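Local coordinates for protein aromatic-amino-acid aminotransferase (Burkholderia pseudomallei, PDB 4F4E) that probably catalyses the pyridoxal phosphate-dependent transfer of amino groups between aromatic amino acids such as tyrosine and 2-oxoglutarate, acting as a homodimer, at residues G57-E62 / G335-R340; A147-S152 / V168-Y173; V180-M185 / V210-A215; R342-G347 / L403-L408. All blocks are in the same frame, centred on the assembly; numbering follows the deposited sequence. Where two conformers were deposited one is given.

Contact 1: residues G57-E62 / G335-R340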
loop_
_atom_site.group_PDB
_atom_site.type_symbol
_atom_site.label_atom_id
_atom_site.label_comp_id
_atom_site.label_asym_id
_atom_site.label_seq_id
_atom_site.Cartn_x
_atom_site.Cartn_y
_atom_site.Cartn_z
ATOM N N GLY A 57 15.792 -12.906 -5.663
ATOM C CA GLY A 57 15.057 -13.284 -4.447
ATOM C C GLY A 57 13.655 -13.769 -4.767
ATOM O O GLY A 57 12.722 -13.599 -3.984
ATOM N N VAL A 58 13.515 -14.344 -5.947
ATOM C CA VAL A 58 12.222 -14.894 -6.405
ATOM C C VAL A 58 12.467 -16.319 -6.953
ATOM O O VAL A 58 13.606 -16.702 -7.285
ATOM C CB VAL A 58 11.579 -14.004 -7.469
ATOM C CG1 VAL A 58 11.406 -12.567 -6.983
ATOM C CG2 VAL A 58 12.443 -13.982 -8.731
ATOM N N TYR A 59 11.394 -17.107 -7.018
ATOM C CA TYR A 59 11.412 -18.433 -7.621
ATOM C C TYR A 59 11.193 -18.282 -9.123
ATOM O O TYR A 59 10.234 -17.647 -9.536
ATOM C CB TYR A 59 10.297 -19.284 -7.044
ATOM C CG TYR A 59 10.203 -20.687 -7.607
ATOM C CD1 TYR A 59 9.567 -20.927 -8.833
ATOM C CD2 TYR A 59 10.715 -21.763 -6.926
ATOM C CE1 TYR A 59 9.467 -22.200 -9.330
ATOM C CE2 TYR A 59 10.618 -23.057 -7.442
ATOM C CZ TYR A 59 9.999 -23.262 -8.617
ATOM O OH TYR A 59 9.900 -24.533 -9.143
ATOM N N THR A 60 12.099 -18.831 -9.915
ATOM C CA THR A 60 11.999 -18.749 -11.397
ATOM C C THR A 60 11.864 -20.131 -11.993
ATOM O O THR A 60 12.152 -21.140 -11.324
ATOM C CB THR A 60 13.273 -18.164 -12.000
ATOM O OG1 THR A 60 14.410 -18.936 -11.547
ATOM C CG2 THR A 60 13.464 -16.654 -11.610
ATOM N N ASN A 61 11.468 -20.113 -13.276
ATOM C CA ASN A 61 11.420 -21.283 -14.183
ATOM C C ASN A 61 12.722 -21.357 -15.014
ATOM O O ASN A 61 13.627 -20.509 -14.863
ATOM C CB ASN A 61 10.165 -21.187 -15.100
ATOM C CG ASN A 61 10.230 -19.987 -16.041
ATOM O OD1 ASN A 61 11.309 -19.427 -16.267
ATOM N ND2 ASN A 61 9.055 -19.527 -16.539
ATOM N N GLU A 62 12.799 -22.307 -15.937
ATOM C CA GLU A 62 14.103 -22.603 -16.547
ATOM C C GLU A 62 14.540 -21.483 -17.487
ATOM O O GLU A 62 15.751 -21.374 -17.801
ATOM C CB GLU A 62 14.114 -23.961 -17.241
ATOM C CG GLU A 62 13.487 -25.078 -16.411
ATOM C CD GLU A 62 14.364 -26.345 -16.248
ATOM O OE1 GLU A 62 14.119 -27.140 -15.312
ATOM O OE2 GLU A 62 15.330 -26.541 -17.014
ATOM N N GLY A 335 3.772 -27.468 -3.938
ATOM C CA GLY A 335 4.558 -28.659 -3.607
ATOM C C GLY A 335 5.605 -29.000 -4.653
ATOM O O GLY A 335 6.716 -29.429 -4.320
ATOM N N GLU A 336 5.253 -28.795 -5.926
ATOM C CA GLU A 336 6.206 -29.007 -7.037
ATOM C C GLU A 336 7.363 -27.982 -6.937
ATOM O O GLU A 336 8.519 -28.329 -7.161
ATOM C CB GLU A 336 5.491 -28.908 -8.383
ATOM C CG GLU A 336 4.511 -30.047 -8.584
ATOM C CD GLU A 336 3.590 -29.827 -9.756
ATOM O OE1 GLU A 336 3.542 -28.690 -10.284
ATOM O OE2 GLU A 336 2.862 -30.762 -10.118
ATOM N N MET A 337 7.048 -26.765 -6.545
ATOM C CA MET A 337 8.071 -25.752 -6.346
ATOM C C MET A 337 8.990 -26.087 -5.150
ATOM O O MET A 337 10.232 -26.036 -5.283
ATOM C CB MET A 337 7.435 -24.366 -6.211
ATOM C CG MET A 337 6.658 -23.950 -7.442
ATOM S SD MET A 337 5.551 -22.580 -7.106
ATOM C CE MET A 337 6.659 -21.294 -6.758
ATOM N N ARG A 338 8.387 -26.460 -4.016
ATOM C CA ARG A 338 9.140 -26.974 -2.874
ATOM C C ARG A 338 10.077 -28.097 -3.317
ATOM O O ARG A 338 11.262 -28.099 -3.008
ATOM C CB ARG A 338 8.201 -27.489 -1.783
ATOM C CG ARG A 338 8.897 -28.038 -0.559
ATOM C CD ARG A 338 7.894 -28.429 0.518
ATOM N NE ARG A 338 6.946 -29.463 0.105
ATOM C CZ ARG A 338 5.625 -29.280 -0.111
ATOM N NH1 ARG A 338 4.997 -28.081 -0.018
ATOM N NH2 ARG A 338 4.902 -30.340 -0.400
ATOM N N ASP A 339 9.528 -29.062 -4.035
ATOM C CA ASP A 339 10.303 -30.247 -4.396
ATOM C C ASP A 339 11.387 -29.932 -5.423
ATOM O O ASP A 339 12.441 -30.587 -5.417
ATOM C CB ASP A 339 9.372 -31.328 -4.924
ATOM C CG ASP A 339 8.514 -32.003 -3.806
ATOM O OD1 ASP A 339 8.755 -31.893 -2.585
ATOM O OD2 ASP A 339 7.607 -32.693 -4.221
ATOM N N ARG A 340 11.146 -28.978 -6.327
ATOM C CA ARG A 340 12.187 -28.639 -7.319
ATOM C C ARG A 340 13.380 -28.016 -6.620
ATOM O O ARG A 340 14.508 -28.351 -6.921
ATOM C CB ARG A 340 11.716 -27.716 -8.437
ATOM C CG ARG A 340 12.718 -27.722 -9.583
ATOM C CD ARG A 340 12.630 -26.480 -10.423
ATOM N NE ARG A 340 13.056 -25.299 -9.695
ATOM C CZ ARG A 340 12.897 -24.073 -10.156
ATOM N NH1 ARG A 340 12.305 -23.884 -11.349
ATOM N NH2 ARG A 340 13.325 -23.052 -9.437
#
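Arg340, in the conformer described, reaches off helix 324-354 and lays its guanidinium flat on the ring of Tyr59, while Met337, one turn earlier, touches the ring's other face. Along the arginine, CB lies 3.7 Å from Tyr59 OH, and CD and then NE pass the same oxygen, NE without bonding to it. The chain bends at its third torsion (67°), which swings the group over the phenol: CZ is 3.2 Å from OH, and NH2 hangs over the rim near CE2. The two planes are only 10° apart, with centres separated by 4.0 Å, a parallel cation-pi stack. The OH sits over the centre of the guanidinium face; the N-H bonds, which lie in the plane, point outward to the loop. There NH1 (2.7 Å) and NH2 (2.9 Å) both take Thr60 O, and sharing one acceptor bends both bonds. This end-on double grip would hold the rotation of the group in this conformer and tie the loop backbone to the helix.

On the far face, Met337 CE sits 3.8 Å from the ring centroid in a CH-pi contact, with SD above it at a greater distance. A flexible thioether suits this place because it can follow the flat ring closely. Glu336 turns instead to a salt bridge with Arg70. A cation-pi and Met-aromatic sandwich thus joins the loop between strand 52-53 and helix 70-81 to the long helix of this class I aminotransferase fold.

Contact 2: residues A147-S152 / V168-Y173. With EDO (1,2-ethanediol), chain C.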
loop_
_atom_site.group_PDB
_atom_site.type_symbol
_atom_site.label_atom_id
_atom_site.label_comp_id
_atom_site.label_asym_id
_atom_site.label_seq_id
_atom_site.Cartn_x
_atom_site.Cartn_y
_atom_site.Cartn_z
ATOM N N ALA A 147 14.653 -6.778 18.006
ATOM C CA ALA A 147 15.752 -7.714 17.817
ATOM C C ALA A 147 15.474 -8.556 16.598
ATOM O O ALA A 147 14.416 -9.150 16.503
ATOM C CB ALA A 147 15.915 -8.611 19.035
ATOM N N ILE A 148 16.461 -8.599 15.702
ATOM C CA ILE A 148 16.412 -9.362 14.467
ATOM C C ILE A 148 17.513 -10.407 14.415
ATOM O O ILE A 148 18.507 -10.306 15.140
ATOM C CB ILE A 148 16.466 -8.434 13.222
ATOM C CG1 ILE A 148 17.782 -7.651 13.134
ATOM C CG2 ILE A 148 15.285 -7.511 13.264
ATOM C CD1 ILE A 148 18.008 -6.982 11.775
ATOM N N SER A 149 17.386 -11.390 13.516
ATOM C CA SER A 149 18.447 -12.394 13.411
ATOM C C SER A 149 19.711 -11.809 12.817
ATOM O O SER A 149 19.653 -10.922 11.949
ATOM C CB SER A 149 17.989 -13.620 12.625
ATOM O OG SER A 149 17.609 -13.333 11.276
ATOM N N ASP A 150 20.859 -12.340 13.240
ATOM C CA ASP A 150 22.142 -12.093 12.582
ATOM C C ASP A 150 22.458 -13.193 11.563
ATOM O O ASP A 150 22.794 -14.326 11.962
ATOM C CB ASP A 150 23.254 -12.114 13.647
ATOM C CG ASP A 150 24.641 -11.882 13.057
ATOM O OD1 ASP A 150 24.725 -11.151 12.060
ATOM O OD2 ASP A 150 25.617 -12.426 13.626
ATOM N N PRO A 151 22.365 -12.913 10.255
ATOM C CA PRO A 151 21.843 -11.790 9.520
ATOM C C PRO A 151 20.345 -11.977 9.307
ATOM O O PRO A 151 19.788 -13.015 9.659
ATOM C CB PRO A 151 22.552 -11.911 8.179
ATOM C CG PRO A 151 22.645 -13.351 7.950
ATOM C CD PRO A 151 22.892 -13.939 9.330
ATOM N N SER A 152 19.700 -10.955 8.744
ATOM C CA SER A 152 18.322 -11.052 8.329
ATOM C C SER A 152 18.082 -10.269 7.029
ATOM O O SER A 152 18.811 -9.314 6.694
ATOM C CB SER A 152 17.397 -10.519 9.463
ATOM O OG SER A 152 16.083 -10.981 9.251
ATOM N N VAL A 168 18.558 -4.251 17.239
ATOM C CA VAL A 168 19.718 -4.992 17.640
ATOM C C VAL A 168 19.580 -6.368 16.994
ATOM O O VAL A 168 18.493 -6.704 16.494
ATOM C CB VAL A 168 19.803 -5.165 19.162
ATOM C CG1 VAL A 168 19.942 -3.823 19.911
ATOM C CG2 VAL A 168 18.632 -5.964 19.715
ATOM N N ALA A 169 20.646 -7.159 17.022
ATOM C CA ALA A 169 20.650 -8.473 16.388
ATOM C C ALA A 169 20.980 -9.549 17.398
ATOM O O ALA A 169 21.889 -9.380 18.251
ATOM C CB ALA A 169 21.641 -8.517 15.227
ATOM N N TYR A 170 20.236 -10.650 17.352
ATOM C CA TYR A 170 20.587 -11.806 18.121
ATOM C C TYR A 170 21.468 -12.738 17.279
ATOM O O TYR A 170 21.232 -12.875 16.071
ATOM C CB TYR A 170 19.368 -12.571 18.673
ATOM C CG TYR A 170 18.282 -12.943 17.674
ATOM C CD1 TYR A 170 18.368 -14.087 16.923
ATOM C CD2 TYR A 170 17.140 -12.158 17.520
ATOM C CE1 TYR A 170 17.361 -14.438 16.019
ATOM C CE2 TYR A 170 16.117 -12.518 16.641
ATOM C CZ TYR A 170 16.247 -13.640 15.871
ATOM O OH TYR A 170 15.253 -13.999 14.945
ATOM N N PRO A 171 22.490 -13.352 17.914
ATOM C CA PRO A 171 23.245 -14.396 17.221
ATOM C C PRO A 171 22.299 -15.407 16.590
ATOM O O PRO A 171 21.284 -15.745 17.203
ATOM C CB PRO A 171 24.095 -15.026 18.337
ATOM C CG PRO A 171 24.215 -13.954 19.384
ATOM C CD PRO A 171 22.879 -13.249 19.340
ATOM N N TYR A 172 22.629 -15.891 15.389
ATOM C CA TYR A 172 21.768 -16.832 14.684
ATOM C C TYR A 172 22.558 -17.698 13.720
ATOM O O TYR A 172 22.863 -18.860 14.041
ATOM C CB TYR A 172 20.579 -16.110 13.985
ATOM C CG TYR A 172 19.574 -17.086 13.451
ATOM C CD1 TYR A 172 18.742 -17.752 14.302
ATOM C CD2 TYR A 172 19.564 -17.462 12.107
ATOM C CE1 TYR A 172 17.852 -18.718 13.849
ATOM C CE2 TYR A 172 18.664 -18.366 11.630
ATOM C CZ TYR A 172 17.811 -19.014 12.497
ATOM O OH TYR A 172 16.911 -19.983 12.040
ATOM N N TYR A 173 22.968 -17.142 12.581
ATOM C CA TYR A 173 23.747 -17.902 11.607
ATOM C C TYR A 173 25.187 -18.138 12.086
ATOM O O TYR A 173 25.858 -17.192 12.502
ATOM C CB TYR A 173 23.805 -17.150 10.289
ATOM C CG TYR A 173 24.653 -17.883 9.287
ATOM C CD1 TYR A 173 24.222 -19.075 8.716
ATOM C CD2 TYR A 173 25.898 -17.412 8.933
ATOM C CE1 TYR A 173 25.033 -19.770 7.787
ATOM C CE2 TYR A 173 26.701 -18.111 8.047
ATOM C CZ TYR A 173 26.258 -19.268 7.476
ATOM O OH TYR A 173 27.105 -19.880 6.574
HETATM C C1 EDO C . 15.183 -16.912 13.463
HETATM O O1 EDO C . 14.344 -15.834 13.123
HETATM C C2 EDO C . 14.452 -18.262 13.525
HETATM O O2 EDO C . 14.019 -18.662 12.255
HETATM O O HOH W 1 25.204 -15.155 14.278
#
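Tyr170 lies across the backbone of Ile148 and Ser149, a large bump on a pair of parallel strands joined by a beta-alpha-beta crossover through helix 154-162. With CG between the backbone N and the carbonyl carbon (chi1 52°), the ring folds back over the neighbouring strand. Ser149 CA comes under its face, 3.7 Å from the centroid, in a CH-pi contact, and Ile148 O lies beneath the same face near the rim. Small residues make this shallow bed possible: Ala147 CB fits between Tyr170 CD2 and Val168 CG2, 3.9 Å from the latter, while Ser149 CB tucks between the Tyr170 ring and Tyr172 CB. Ile148 and Ala169 project from the other side of the sheet, where the isoleucine packs on helix 154-162.

Regular parallel pairing runs from Ile148 N to Val168 O, Tyr170 N to Ile148 O and Asp150 N to Tyr170 O. It then slips by one residue, for Asp150 O receives Tyr173 N (2.9 Å) and skips Tyr172. Beyond it, the cis peptide before Pro151 turns the chain, and Pro151 CD nestles against Tyr173 CB at 3.5 Å. The phenol of Tyr170 meets Val199 O and an ethanediol, and that of Tyr172 meets Val210 O. The skipped amide, Tyr172 N, donates to a water at 2.9 Å, and this water also lies 2.8 Å from Asp150 OD2.

Contact 3: residues V180-M185 / V210-A215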
loop_
_atom_site.group_PDB
_atom_site.type_symbol
_atom_site.label_atom_id
_atom_site.label_comp_id
_atom_site.label_asym_id
_atom_site.label_seq_id
_atom_site.Cartn_x
_atom_site.Cartn_y
_atom_site.Cartn_z
ATOM N N VAL A 180 22.850 -23.059 13.011
ATOM C CA VAL A 180 22.393 -22.010 13.913
ATOM C C VAL A 180 23.253 -22.052 15.188
ATOM O O VAL A 180 23.586 -23.144 15.692
ATOM C CB VAL A 180 20.896 -22.144 14.249
ATOM C CG1 VAL A 180 20.609 -23.507 14.833
ATOM C CG2 VAL A 180 20.467 -21.045 15.230
ATOM N N ASN A 181 23.669 -20.872 15.655
ATOM C CA ASN A 181 24.318 -20.734 16.958
ATOM C C ASN A 181 23.171 -20.564 17.935
ATOM O O ASN A 181 22.901 -19.458 18.352
ATOM C CB ASN A 181 25.261 -19.535 16.991
ATOM C CG ASN A 181 25.800 -19.242 18.367
ATOM O OD1 ASN A 181 25.580 -20.005 19.303
ATOM N ND2 ASN A 181 26.478 -18.137 18.503
ATOM N N PHE A 182 22.532 -21.670 18.310
ATOM C CA PHE A 182 21.344 -21.604 19.143
ATOM C C PHE A 182 21.660 -21.139 20.548
ATOM O O PHE A 182 20.844 -20.455 21.174
ATOM C CB PHE A 182 20.564 -22.915 19.165
ATOM C CG PHE A 182 19.233 -22.775 19.834
ATOM C CD1 PHE A 182 18.242 -21.971 19.256
ATOM C CD2 PHE A 182 19.032 -23.266 21.107
ATOM C CE1 PHE A 182 17.031 -21.772 19.874
ATOM C CE2 PHE A 182 17.811 -23.058 21.745
ATOM C CZ PHE A 182 16.813 -22.312 21.131
ATOM N N ASP A 183 22.832 -21.518 21.061
ATOM C CA ASP A 183 23.244 -21.077 22.381
ATOM C C ASP A 183 23.343 -19.555 22.452
ATOM O O ASP A 183 22.926 -18.934 23.442
ATOM C CB ASP A 183 24.576 -21.707 22.797
ATOM C CG ASP A 183 24.509 -23.239 22.913
ATOM O OD1 ASP A 183 23.405 -23.822 23.075
ATOM O OD2 ASP A 183 25.584 -23.852 22.847
ATOM N N GLY A 184 23.886 -18.949 21.402
ATOM C CA GLY A 184 24.044 -17.516 21.353
ATOM C C GLY A 184 22.672 -16.873 21.211
ATOM O O GLY A 184 22.401 -15.838 21.836
ATOM N N MET A 185 21.801 -17.486 20.415
ATOM C CA MET A 185 20.455 -16.919 20.259
ATOM C C MET A 185 19.729 -16.906 21.601
ATOM O O MET A 185 19.193 -15.906 22.029
ATOM C CB MET A 185 19.630 -17.748 19.298
ATOM C CG MET A 185 18.221 -17.199 19.104
ATOM S SD MET A 185 17.308 -18.082 17.806
ATOM C CE MET A 185 15.706 -17.263 17.885
ATOM N N VAL A 210 18.954 -21.357 7.123
ATOM C CA VAL A 210 19.191 -22.135 8.338
ATOM C C VAL A 210 18.013 -21.940 9.248
ATOM O O VAL A 210 17.736 -20.801 9.620
ATOM C CB VAL A 210 20.472 -21.639 9.047
ATOM C CG1 VAL A 210 20.496 -22.106 10.508
ATOM C CG2 VAL A 210 21.725 -22.090 8.229
ATOM N N ASP A 211 17.349 -23.038 9.604
ATOM C CA ASP A 211 16.099 -23.005 10.376
ATOM C C ASP A 211 16.232 -23.693 11.712
ATOM O O ASP A 211 17.102 -24.568 11.906
ATOM C CB ASP A 211 15.008 -23.721 9.617
ATOM C CG ASP A 211 14.397 -22.888 8.521
ATOM O OD1 ASP A 211 14.731 -21.695 8.383
ATOM O OD2 ASP A 211 13.629 -23.462 7.766
ATOM N N LEU A 212 15.366 -23.292 12.648
ATOM C CA LEU A 212 15.289 -23.931 13.951
ATOM C C LEU A 212 14.433 -25.189 13.844
ATOM O O LEU A 212 13.541 -25.277 12.982
ATOM C CB LEU A 212 14.688 -22.989 14.997
ATOM C CG LEU A 212 15.334 -21.655 15.293
ATOM C CD1 LEU A 212 14.415 -20.901 16.273
ATOM C CD2 LEU A 212 16.724 -21.820 15.888
ATOM N N ASN A 213 14.729 -26.169 14.698
ATOM C CA ASN A 213 13.894 -27.360 14.790
ATOM C C ASN A 213 12.834 -27.137 15.874
ATOM O O ASN A 213 12.970 -26.228 16.704
ATOM C CB ASN A 213 14.742 -28.626 15.076
ATOM C CG ASN A 213 15.457 -28.568 16.412
ATOM O OD1 ASN A 213 14.881 -28.157 17.420
ATOM N ND2 ASN A 213 16.719 -28.952 16.427
ATOM N N ASP A 214 11.797 -27.981 15.853
ATOM C CA ASP A 214 10.592 -27.823 16.699
ATOM C C ASP A 214 10.895 -27.752 18.190
ATOM O O ASP A 214 10.120 -27.157 18.968
ATOM C CB ASP A 214 9.615 -28.974 16.433
ATOM C CG ASP A 214 8.799 -28.771 15.183
ATOM O OD1 ASP A 214 8.993 -27.734 14.482
ATOM O OD2 ASP A 214 7.935 -29.644 14.919
ATOM N N ALA A 215 12.017 -28.351 18.566
ATOM C CA ALA A 215 12.494 -28.359 19.929
ATOM C C ALA A 215 13.244 -27.092 20.315
ATOM O O ALA A 215 13.195 -26.665 21.457
ATOM C CB ALA A 215 13.370 -29.565 20.163
#
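Leu212, its CG anti to the carbonyl carbon (chi1 -58°) and its chain extended at the next torsion, drives both methyls toward the turn at Val180-Met185. Phe182 answers with its ring swung opposite the backbone N (chi1 -171°), and Met185 stretches out fully to bring CE forward. CD2 of the leucine fills the angle between Phe182 CD1, at 3.7 Å, and Val180 CG2, at 3.9 Å, crossing both side chains at about a right angle. CD1 meets Met185 CE tip to tip at a looser 4.2 Å. Val210 adds CG1, which rests 3.8 Å from Val180 CB. No hydrogen bond crosses; branched and flexible apolar groups fit together here by shape.

Polar bonds form within each segment. Asn181, centre of an inverse gamma turn, is the N-cap of the helix begun by Phe182, its OD1 accepting from Gly184 N at 2.9 Å. Asn213 caps the other helix, its OD1 accepting from Gln216 N and, weakly, from Ala215 N. The residues leading into one capped helix thus pack on the start of another: Phe182 goes on to pack against Gln216, Gln219 and Val220 of helix 214-227, while Val180 and Met185 lean on Tyr172 of strand 167-174.

Contact 4: residues R342-G347 / L403-L408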
loop_
_atom_site.group_PDB
_atom_site.type_symbol
_atom_site.label_atom_id
_atom_site.label_comp_id
_atom_site.label_asym_id
_atom_site.label_seq_id
_atom_site.Cartn_x
_atom_site.Cartn_y
_atom_site.Cartn_z
ATOM N N ARG A 342 14.390 -28.617 -3.588
ATOM C CA ARG A 342 15.064 -29.735 -2.928
ATOM C C ARG A 342 15.903 -30.536 -3.933
ATOM O O ARG A 342 16.997 -30.997 -3.604
ATOM C CB ARG A 342 14.033 -30.660 -2.296
ATOM C CG ARG A 342 13.307 -30.110 -1.084
ATOM C CD ARG A 342 12.357 -31.147 -0.508
ATOM N NE ARG A 342 11.704 -30.710 0.729
ATOM C CZ ARG A 342 10.848 -31.460 1.422
ATOM N NH1 ARG A 342 10.510 -32.687 1.004
ATOM N NH2 ARG A 342 10.351 -31.012 2.557
ATOM N N ALA A 343 15.369 -30.717 -5.132
ATOM C CA ALA A 343 16.079 -31.488 -6.172
ATOM C C ALA A 343 17.375 -30.734 -6.564
ATOM O O ALA A 343 18.439 -31.351 -6.822
ATOM C CB ALA A 343 15.202 -31.650 -7.404
ATOM N N MET A 344 17.281 -29.411 -6.597
ATOM C CA MET A 344 18.435 -28.577 -6.986
ATOM C C MET A 344 19.459 -28.586 -5.874
ATOM O O MET A 344 20.670 -28.693 -6.142
ATOM C CB MET A 344 18.010 -27.146 -7.351
ATOM C CG MET A 344 17.177 -27.011 -8.610
ATOM S SD MET A 344 18.012 -27.625 -10.086
ATOM C CE MET A 344 17.409 -29.304 -10.172
ATOM N N ARG A 345 18.994 -28.465 -4.624
ATOM C CA ARG A 345 19.887 -28.570 -3.480
ATOM C C ARG A 345 20.643 -29.899 -3.557
ATOM O O ARG A 345 21.893 -29.950 -3.474
ATOM C CB ARG A 345 19.116 -28.529 -2.146
ATOM C CG ARG A 345 18.582 -27.152 -1.830
ATOM C CD ARG A 345 17.831 -27.122 -0.489
ATOM N NE ARG A 345 17.343 -25.776 -0.166
ATOM C CZ ARG A 345 18.109 -24.786 0.275
ATOM N NH1 ARG A 345 19.411 -24.971 0.453
ATOM N NH2 ARG A 345 17.566 -23.587 0.539
ATOM N N ASN A 346 19.906 -30.989 -3.720
ATOM C CA ASN A 346 20.582 -32.290 -3.649
ATOM C C ASN A 346 21.475 -32.514 -4.876
ATOM O O ASN A 346 22.544 -33.147 -4.750
ATOM C CB ASN A 346 19.643 -33.478 -3.513
ATOM C CG ASN A 346 20.411 -34.753 -3.199
ATOM O OD1 ASN A 346 21.288 -34.773 -2.303
ATOM N ND2 ASN A 346 20.162 -35.797 -3.973
ATOM N N GLY A 347 21.022 -32.025 -6.023
ATOM C CA GLY A 347 21.822 -32.140 -7.246
ATOM C C GLY A 347 23.125 -31.374 -7.106
ATOM O O GLY A 347 24.151 -31.833 -7.580
ATOM N N LEU A 403 18.173 -21.940 -9.576
ATOM C CA LEU A 403 18.844 -23.090 -10.200
ATOM C C LEU A 403 17.755 -23.945 -10.849
ATOM O O LEU A 403 16.654 -24.061 -10.321
ATOM C CB LEU A 403 19.564 -23.930 -9.140
ATOM C CG LEU A 403 20.737 -23.279 -8.409
ATOM C CD1 LEU A 403 21.248 -24.211 -7.300
ATOM C CD2 LEU A 403 21.829 -22.966 -9.404
ATOM N N ASN A 404 18.098 -24.554 -11.961
ATOM C CA ASN A 404 17.215 -25.470 -12.628
ATOM C C ASN A 404 18.065 -26.450 -13.402
ATOM O O ASN A 404 19.276 -26.299 -13.492
ATOM C CB ASN A 404 16.290 -24.681 -13.562
ATOM C CG ASN A 404 17.045 -23.689 -14.411
ATOM O OD1 ASN A 404 17.795 -24.066 -15.356
ATOM N ND2 ASN A 404 16.845 -22.418 -14.119
ATOM N N THR A 405 17.440 -27.473 -13.994
ATOM C CA THR A 405 18.229 -28.480 -14.729
ATOM C C THR A 405 19.069 -27.883 -15.893
ATOM O O THR A 405 20.059 -28.466 -16.309
ATOM C CB THR A 405 17.338 -29.609 -15.329
ATOM O OG1 THR A 405 16.501 -29.040 -16.323
ATOM C CG2 THR A 405 16.516 -30.283 -14.245
ATOM N N ARG A 406 18.672 -26.756 -16.447
ATOM C CA ARG A 406 19.434 -26.110 -17.480
ATOM C C ARG A 406 20.722 -25.388 -17.041
ATOM O O ARG A 406 21.655 -25.237 -17.862
ATOM C CB ARG A 406 18.574 -25.122 -18.290
ATOM N N ASN A 407 20.782 -24.906 -15.809
ATOM C CA ASN A 407 22.008 -24.231 -15.343
ATOM C C ASN A 407 22.729 -24.927 -14.201
ATOM O O ASN A 407 23.819 -24.484 -13.824
ATOM C CB ASN A 407 21.739 -22.772 -14.984
ATOM C CG ASN A 407 20.852 -22.600 -13.761
ATOM O OD1 ASN A 407 20.665 -23.525 -12.950
ATOM N ND2 ASN A 407 20.291 -21.381 -13.629
ATOM N N LEU A 408 22.166 -26.017 -13.692
ATOM C CA LEU A 408 22.721 -26.673 -12.492
ATOM C C LEU A 408 24.167 -27.133 -12.726
ATOM O O LEU A 408 25.027 -26.946 -11.888
ATOM C CB LEU A 408 21.851 -27.831 -12.011
ATOM C CG LEU A 408 22.346 -28.570 -10.768
ATOM C CD1 LEU A 408 22.610 -27.669 -9.570
ATOM C CD2 LEU A 408 21.359 -29.655 -10.432
#
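Met344 rests on flat backbone: its CG and SD stand over one face of the peptide joining Leu403 to Asn404, and SD also stands over a face of the next peptide, Asn404 to Thr405. The sulfur therefore occupies the corner between two planes, 3.4 Å from Asn404 CA where they hinge. Met344 CG is 3.5 Å from Leu403 O. At the edge of the first peptide, Asn404 N donates to Asn407 OD1 at 2.9 Å in a nearly straight bond (164°), although the donor stands 38° above the plane of that amide. Asn407 N returns a weak bond to Asn404 OD1, and both Asn407 N and Leu408 N turn to Asn404 O, the latter weakly. Asparagine suits both positions, because its short amide can close a turn onto nearby backbone. The ND2 of Asn407 goes to Ala402 O.

Around the methionine the packing is apolar. Bends at its second and third torsions curl the chain along the loop, with Met344 CG 3.9 Å from Leu403 CB. Met344 SD lies 3.9 Å from Leu408 CD2. That methyl also reaches Gly347 CA at 4.1 Å; glycine, with no side chain, lets the leucine lie close to the helix.

The loop leads into helix 408-419, and Thr405 OG1 is taken by Glu62. The turn satisfies much of its backbone internally and no hydrogen bond joins the two segments, so the contact rests on packing, and a polarisable thioether is well matched to peptide faces that it covers without bonding.

In the fold
Contacts 2 and 3 lie within the stretch of chain closed by contact 1, and contact 4 follows it. Two neighbourhoods result. Contacts 1 and 4, with centres about 10 Å apart, share helix 324-354, and their loops meet where Glu62 approaches Thr405. Contacts 2 and 3, with centres about 11 Å apart, belong to the edge of the large mixed sheet: strand 167-174 pairs on one side with 146-150 and on the other with 179-180, which leads into contact 3. About 27 Å separates the centres of contacts 1 and 2, on opposite sides of the chain's centre. One pair thus fastens two loops far apart in sequence to the long helix, while the other lies at the sheet edge of the class I aminotransferase fold.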